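Local atomic coordinates of methyl-coenzyme M reductase subunit beta (Methanosarcina barkeri, PDB entry 1E6Y), a protein that forms part of the nickel F430 enzyme that reduces methyl-coenzyme M with coenzyme B, releasing methane and the mixed heterodisulfide in the last step of methanogenesis. Residues I74-K86 and N98-I110. Residues are numbered along the deposited sequence; the frame is centred on the assembly and turned at random.
Sequences IVGNADAIAENVK and NVIKVKGGKSLLI
The carboxylate of Asp79 takes the ammonium of Lys101 on the syn side of OD2: NZ lies 3.0 Å from OD2, tilted 28° out of the carboxylate plane, while the bond to OD1 is weak. The Lys101 chain runs extended as far as CD, which lies against the Ala78 methyl; a bend at chi3 (71°) then turns CE and NZ to this salt bridge at the exposed border of the contact. The other flat group is the Asn98 amide. Its OD1 accepts from a water that also receives the Lys86 amine and the Val99 backbone N, so the water joins the helix to the strand, and its ND2 is held by Gln111.

Between these polar borders the contact is apolar. Val99 straddles the turn from Ala82 to Lys86, with CG1 3.6 Å from Ala82 O and CG2 3.7 Å from Lys86 CB. Deeper in, Leu108 CD2 meets Ala82 CB at 3.9 Å, and the Val85 and Ile110 side chains cross at about a right angle, Val85 CG1 3.7 Å from Ile110 CD1. At the hairpin end Gly105 CA comes within 3.6 Å of Ala78 CB. Val75 CG1 rests on Gly105 O.

Lys106 and Ser107 face Val102 in a classic beta bulge, and Ser107 and Leu109 touch helix 405-416. Segment 78-86 runs at 166° to strand 98-102, so helix 78-89 packs on one face of a beta hairpin at the edge of an antiparallel sheet, where strand 107-111 bonds on to strand 41-45.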
ATOM      1  N   ILE E  74     -33.145   4.753 -17.351  1.00 17.10           N
ATOM      2  CA  ILE E  74     -31.938   5.425 -17.818  1.00 16.56           C
ATOM      3  C   ILE E  74     -31.761   5.239 -19.325  1.00 16.54           C
ATOM      4  O   ILE E  74     -31.595   6.211 -20.060  1.00 16.79           O
ATOM      5  CB  ILE E  74     -30.680   4.883 -17.095  1.00 16.26           C
ATOM      6  CG1 ILE E  74     -30.876   4.937 -15.573  1.00 15.95           C
ATOM      7  CG2 ILE E  74     -29.450   5.678 -17.519  1.00 15.83           C
ATOM      8  CD1 ILE E  74     -31.078   6.332 -15.012  1.00 15.48           C
ATOM      9  N   VAL E  75     -31.848   3.991 -19.776  1.00 16.80           N
ATOM     10  CA  VAL E  75     -31.638   3.654 -21.180  1.00 17.23           C
ATOM     11  C   VAL E  75     -32.704   4.276 -22.089  1.00 17.59           C
ATOM     12  O   VAL E  75     -32.388   4.792 -23.162  1.00 17.58           O
ATOM     13  CB  VAL E  75     -31.612   2.116 -21.371  1.00 17.10           C
ATOM     14  CG1 VAL E  75     -31.529   1.760 -22.853  1.00 17.06           C
ATOM     15  CG2 VAL E  75     -30.421   1.525 -20.626  1.00 17.26           C
ATOM     16  N   GLY E  76     -33.951   4.287 -21.624  1.00 18.09           N
ATOM     17  CA  GLY E  76     -35.033   4.858 -22.408  1.00 18.61           C
ATOM     18  C   GLY E  76     -34.965   6.368 -22.539  1.00 19.16           C
ATOM     19  O   GLY E  76     -35.645   6.957 -23.380  1.00 19.89           O
ATOM     20  N   ASN E  77     -34.139   6.996 -21.707  1.00 18.45           N
ATOM     21  CA  ASN E  77     -33.951   8.442 -21.737  1.00 18.13           C
ATOM     22  C   ASN E  77     -32.516   8.797 -22.119  1.00 17.75           C
ATOM     23  O   ASN E  77     -32.052   9.905 -21.849  1.00 17.46           O
ATOM     24  CB  ASN E  77     -34.288   9.043 -20.367  1.00 18.50           C
ATOM     25  CG  ASN E  77     -35.776   9.047 -20.081  1.00 19.29           C
ATOM     26  OD1 ASN E  77     -36.502   9.923 -20.545  1.00 20.73           O
ATOM     27  ND2 ASN E  77     -36.240   8.056 -19.332  1.00 19.63           N
ATOM     28  N   ALA E  78     -31.849   7.879 -22.814  1.00 17.84           N
ATOM     29  CA  ALA E  78     -30.421   7.994 -23.113  1.00 17.85           C
ATOM     30  C   ALA E  78     -30.050   9.263 -23.876  1.00 18.31           C
ATOM     31  O   ALA E  78     -29.005   9.863 -23.618  1.00 17.78           O
ATOM     32  CB  ALA E  78     -29.950   6.771 -23.885  1.00 17.58           C
ATOM     33  N   ASP E  79     -30.896   9.659 -24.824  1.00 18.71           N
ATOM     34  CA  ASP E  79     -30.637  10.853 -25.623  1.00 19.18           C
ATOM     35  C   ASP E  79     -30.714  12.134 -24.798  1.00 18.55           C
ATOM     36  O   ASP E  79     -29.854  13.007 -24.919  1.00 18.42           O
ATOM     37  CB  ASP E  79     -31.615  10.931 -26.797  1.00 21.30           C
ATOM     38  CG  ASP E  79     -31.235  10.002 -27.929  1.00 22.76           C
ATOM     39  OD1 ASP E  79     -30.079  10.076 -28.403  1.00 24.09           O
ATOM     40  OD2 ASP E  79     -32.085   9.183 -28.333  1.00 25.10           O
ATOM     41  N   ALA E  80     -31.745  12.238 -23.964  1.00 17.95           N
ATOM     42  CA  ALA E  80     -31.908  13.391 -23.083  1.00 16.96           C
ATOM     43  C   ALA E  80     -30.781  13.434 -22.050  1.00 16.51           C
ATOM     44  O   ALA E  80     -30.240  14.500 -21.749  1.00 15.97           O
ATOM     45  CB  ALA E  80     -33.261  13.330 -22.388  1.00 17.16           C
ATOM     46  N   ILE E  81     -30.378  12.258 -21.579  1.00 16.03           N
ATOM     47  CA  ILE E  81     -29.269  12.150 -20.641  1.00 15.53           C
ATOM     48  C   ILE E  81     -27.955  12.589 -21.290  1.00 15.64           C
ATOM     49  O   ILE E  81     -27.251  13.440 -20.748  1.00 15.63           O
ATOM     50  CB  ILE E  81     -29.151  10.707 -20.091  1.00 15.05           C
ATOM     51  CG1 ILE E  81     -30.324  10.433 -19.144  1.00 15.05           C
ATOM     52  CG2 ILE E  81     -27.817  10.513 -19.361  1.00 15.10           C
ATOM     53  CD1 ILE E  81     -30.387   9.015 -18.621  1.00 15.89           C
ATOM     54  N   ALA E  82     -27.714  12.126 -22.516  1.00 15.70           N
ATOM     55  CA  ALA E  82     -26.529  12.528 -23.275  1.00 15.25           C
ATOM     56  C   ALA E  82     -26.465  14.045 -23.465  1.00 15.74           C
ATOM     57  O   ALA E  82     -25.402  14.651 -23.310  1.00 15.22           O
ATOM     58  CB  ALA E  82     -26.511  11.827 -24.631  1.00 16.06           C
ATOM     59  N   GLU E  83     -27.611  14.654 -23.762  1.00 16.07           N
ATOM     60  CA  GLU E  83     -27.697  16.102 -23.966  1.00 17.61           C
ATOM     61  C   GLU E  83     -27.285  16.855 -22.711  1.00 16.42           C
ATOM     62  O   GLU E  83     -26.498  17.801 -22.771  1.00 15.90           O
ATOM     63  CB  GLU E  83     -29.128  16.514 -24.319  1.00 20.16           C
ATOM     64  CG  GLU E  83     -29.625  16.069 -25.678  1.00 25.11           C
ATOM     65  CD  GLU E  83     -31.108  16.361 -25.869  1.00 27.70           C
ATOM     66  OE1 GLU E  83     -31.539  17.497 -25.557  1.00 29.63           O
ATOM     67  OE2 GLU E  83     -31.845  15.447 -26.308  1.00 29.56           O
ATOM     68  N   ASN E  84     -27.878  16.465 -21.586  1.00 15.99           N
ATOM     69  CA  ASN E  84     -27.662  17.163 -20.327  1.00 15.87           C
ATOM     70  C   ASN E  84     -26.260  16.913 -19.789  1.00 14.99           C
ATOM     71  O   ASN E  84     -25.639  17.813 -19.219  1.00 15.33           O
ATOM     72  CB  ASN E  84     -28.703  16.730 -19.294  1.00 17.08           C
ATOM     73  CG  ASN E  84     -28.799  17.694 -18.135  1.00 19.48           C
ATOM     74  OD1 ASN E  84     -29.298  18.812 -18.282  1.00 20.67           O
ATOM     75  ND2 ASN E  84     -28.276  17.289 -16.981  1.00 20.16           N
ATOM     76  N   VAL E  85     -25.754  15.701 -20.002  1.00 14.40           N
ATOM     77  CA  VAL E  85     -24.382  15.366 -19.636  1.00 13.50           C
ATOM     78  C   VAL E  85     -23.386  16.243 -20.398  1.00 13.17           C
ATOM     79  O   VAL E  85     -22.473  16.802 -19.798  1.00 13.55           O
ATOM     80  CB  VAL E  85     -24.091  13.859 -19.891  1.00 13.41           C
ATOM     81  CG1 VAL E  85     -22.589  13.579 -19.862  1.00 12.96           C
ATOM     82  CG2 VAL E  85     -24.791  13.018 -18.833  1.00 13.31           C
ATOM     83  N   LYS E  86     -23.637  16.464 -21.685  1.00 12.88           N
ATOM     84  CA  LYS E  86     -22.783  17.340 -22.482  1.00 13.00           C
ATOM     85  C   LYS E  86     -22.780  18.770 -21.945  1.00 13.24           C
ATOM     86  O   LYS E  86     -21.734  19.419 -21.908  1.00 13.79           O
ATOM     87  CB  LYS E  86     -23.216  17.342 -23.953  1.00 13.48           C
ATOM     88  CG  LYS E  86     -22.402  18.304 -24.810  1.00 14.51           C
ATOM     89  CD  LYS E  86     -22.553  18.053 -26.297  1.00 15.82           C
ATOM     90  CE  LYS E  86     -21.592  18.942 -27.080  1.00 16.45           C
ATOM     91  NZ  LYS E  86     -21.647  18.696 -28.548  1.00 17.91           N
ATOM     92  N   ASN E  98     -17.641  16.162 -26.400  1.00 13.88           N
ATOM     93  CA  ASN E  98     -18.374  15.235 -27.249  1.00 14.29           C
ATOM     94  C   ASN E  98     -18.995  14.125 -26.413  1.00 14.67           C
ATOM     95  O   ASN E  98     -18.292  13.395 -25.716  1.00 13.97           O
ATOM     96  CB  ASN E  98     -17.436  14.642 -28.305  1.00 14.47           C
ATOM     97  CG  ASN E  98     -18.177  13.863 -29.373  1.00 15.49           C
ATOM     98  OD1 ASN E  98     -19.234  14.285 -29.845  1.00 15.85           O
ATOM     99  ND2 ASN E  98     -17.627  12.714 -29.757  1.00 15.55           N
ATOM    100  N   VAL E  99     -20.323  14.071 -26.413  1.00 14.51           N
ATOM    101  CA  VAL E  99     -21.049  13.024 -25.705  1.00 15.85           C
ATOM    102  C   VAL E  99     -21.966  12.281 -26.674  1.00 17.20           C
ATOM    103  O   VAL E  99     -22.909  12.855 -27.226  1.00 18.22           O
ATOM    104  CB  VAL E  99     -21.885  13.602 -24.541  1.00 15.46           C
ATOM    105  CG1 VAL E  99     -22.567  12.476 -23.771  1.00 16.16           C
ATOM    106  CG2 VAL E  99     -20.993  14.411 -23.611  1.00 15.68           C
ATOM    107  N   ILE E 100     -21.659  11.007 -26.892  1.00 18.29           N
ATOM    108  CA  ILE E 100     -22.338  10.196 -27.896  1.00 20.49           C
ATOM    109  C   ILE E 100     -23.037   9.008 -27.248  1.00 21.32           C
ATOM    110  O   ILE E 100     -22.473   8.334 -26.384  1.00 20.56           O
ATOM    111  CB  ILE E 100     -21.334   9.667 -28.957  1.00 21.17           C
ATOM    112  CG1 ILE E 100     -20.650  10.838 -29.663  1.00 22.84           C
ATOM    113  CG2 ILE E 100     -22.051   8.800 -29.981  1.00 22.07           C
ATOM    114  CD1 ILE E 100     -19.526  10.413 -30.585  1.00 24.76           C
ATOM    115  N   LYS E 101     -24.277   8.775 -27.663  1.00 22.27           N
ATOM    116  CA  LYS E 101     -25.019   7.579 -27.286  1.00 24.03           C
ATOM    117  C   LYS E 101     -24.564   6.398 -28.144  1.00 25.22           C
ATOM    118  O   LYS E 101     -24.500   6.499 -29.370  1.00 25.18           O
ATOM    119  CB  LYS E 101     -26.519   7.822 -27.476  1.00 23.99           C
ATOM    120  CG  LYS E 101     -27.397   6.665 -27.049  1.00 24.81           C
ATOM    121  CD  LYS E 101     -28.844   6.884 -27.461  1.00 25.14           C
ATOM    122  CE  LYS E 101     -29.022   6.761 -28.964  1.00 25.40           C
ATOM    123  NZ  LYS E 101     -30.460   6.830 -29.337  1.00 25.68           N
ATOM    124  N   VAL E 102     -24.208   5.296 -27.490  1.00 26.79           N
ATOM    125  CA  VAL E 102     -23.758   4.089 -28.181  1.00 28.75           C
ATOM    126  C   VAL E 102     -24.553   2.862 -27.713  1.00 29.80           C
ATOM    127  O   VAL E 102     -25.125   2.869 -26.619  1.00 29.79           O
ATOM    128  CB  VAL E 102     -22.201   3.874 -27.998  1.00 29.20           C
ATOM    129  CG1 VAL E 102     -21.627   4.888 -27.014  1.00 29.42           C
ATOM    130  CG2 VAL E 102     -21.875   2.456 -27.539  1.00 29.45           C
ATOM    131  N   LYS E 103     -24.676   1.868 -28.597  1.00 30.79           N
ATOM    132  CA  LYS E 103     -25.376   0.610 -28.305  1.00 31.65           C
ATOM    133  C   LYS E 103     -26.860   0.802 -28.003  1.00 31.22           C
ATOM    134  O   LYS E 103     -27.387   0.231 -27.044  1.00 31.53           O
ATOM    135  CB  LYS E 103     -24.716  -0.121 -27.128  1.00 33.24           C
ATOM    136  CG  LYS E 103     -23.444  -0.877 -27.473  1.00 35.44           C
ATOM    137  CD  LYS E 103     -22.939  -1.663 -26.268  1.00 37.57           C
ATOM    138  CE  LYS E 103     -22.771  -0.771 -25.041  1.00 38.52           C
ATOM    139  NZ  LYS E 103     -22.011  -1.438 -23.948  1.00 39.83           N
ATOM    140  N   GLY E 104     -27.528   1.615 -28.817  1.00 30.70           N
ATOM    141  CA  GLY E 104     -28.944   1.869 -28.619  1.00 29.57           C
ATOM    142  C   GLY E 104     -29.274   2.439 -27.251  1.00 28.62           C
ATOM    143  O   GLY E 104     -30.347   2.177 -26.704  1.00 29.26           O
ATOM    144  N   GLY E 105     -28.323   3.159 -26.666  1.00 27.02           N
ATOM    145  CA  GLY E 105     -28.579   3.842 -25.412  1.00 25.31           C
ATOM    146  C   GLY E 105     -28.128   3.091 -24.177  1.00 23.76           C
ATOM    147  O   GLY E 105     -28.404   3.520 -23.056  1.00 24.12           O
ATOM    148  N   LYS E 106     -27.420   1.981 -24.371  1.00 22.37           N
ATOM    149  CA  LYS E 106     -26.920   1.199 -23.248  1.00 21.23           C
ATOM    150  C   LYS E 106     -25.650   1.785 -22.639  1.00 19.53           C
ATOM    151  O   LYS E 106     -25.327   1.504 -21.486  1.00 18.25           O
ATOM    152  CB  LYS E 106     -26.677  -0.248 -23.675  1.00 22.49           C
ATOM    153  CG  LYS E 106     -27.947  -1.068 -23.785  1.00 24.93           C
ATOM    154  CD  LYS E 106     -27.647  -2.478 -24.256  1.00 26.49           C
ATOM    155  CE  LYS E 106     -28.860  -3.381 -24.099  1.00 28.43           C
ATOM    156  NZ  LYS E 106     -29.234  -3.558 -22.662  1.00 30.11           N
ATOM    157  N   SER E 107     -24.969   2.649 -23.390  1.00 18.49           N
ATOM    158  CA  SER E 107     -23.764   3.303 -22.888  1.00 17.67           C
ATOM    159  C   SER E 107     -23.503   4.648 -23.561  1.00 16.87           C
ATOM    160  O   SER E 107     -24.112   4.969 -24.583  1.00 16.70           O
ATOM    161  CB  SER E 107     -22.550   2.389 -23.069  1.00 18.61           C
ATOM    162  OG  SER E 107     -22.260   2.181 -24.439  1.00 19.91           O
ATOM    163  N   LEU E 108     -22.643   5.453 -22.940  1.00 15.80           N
ATOM    164  CA  LEU E 108     -22.250   6.751 -23.485  1.00 15.41           C
ATOM    165  C   LEU E 108     -20.739   6.833 -23.656  1.00 14.50           C
ATOM    166  O   LEU E 108     -19.986   6.299 -22.842  1.00 13.72           O
ATOM    167  CB  LEU E 108     -22.689   7.891 -22.557  1.00 16.49           C
ATOM    168  CG  LEU E 108     -24.172   8.128 -22.275  1.00 18.18           C
ATOM    169  CD1 LEU E 108     -24.311   9.250 -21.253  1.00 18.92           C
ATOM    170  CD2 LEU E 108     -24.910   8.477 -23.562  1.00 18.37           C
ATOM    171  N   LEU E 109     -20.306   7.522 -24.707  1.00 13.61           N
ATOM    172  CA  LEU E 109     -18.953   8.058 -24.777  1.00 13.10           C
ATOM    173  C   LEU E 109     -18.990   9.488 -24.251  1.00 13.32           C
ATOM    174  O   LEU E 109     -19.774  10.309 -24.729  1.00 13.30           O
ATOM    175  CB  LEU E 109     -18.449   8.058 -26.226  1.00 13.68           C
ATOM    176  CG  LEU E 109     -17.134   8.790 -26.526  1.00 14.30           C
ATOM    177  CD1 LEU E 109     -15.964   8.095 -25.839  1.00 14.49           C
ATOM    178  CD2 LEU E 109     -16.914   8.840 -28.032  1.00 14.70           C
ATOM    179  N   ILE E 110     -18.217   9.756 -23.204  1.00 11.61           N
ATOM    180  CA  ILE E 110     -18.090  11.114 -22.689  1.00 11.58           C
ATOM    181  C   ILE E 110     -16.667  11.602 -22.882  1.00 11.29           C
ATOM    182  O   ILE E 110     -15.740  11.117 -22.229  1.00 11.67           O
ATOM    183  CB  ILE E 110     -18.446  11.200 -21.185  1.00 11.04           C
ATOM    184  CG1 ILE E 110     -19.852  10.644 -20.941  1.00 11.05           C
ATOM    185  CG2 ILE E 110     -18.368  12.655 -20.710  1.00 10.92           C
ATOM    186  CD1 ILE E 110     -20.267  10.667 -19.491  1.00 11.29           C
TER
HETATM  187  O   HOH W   1     -21.461  15.694 -28.672  1.00 19.62           O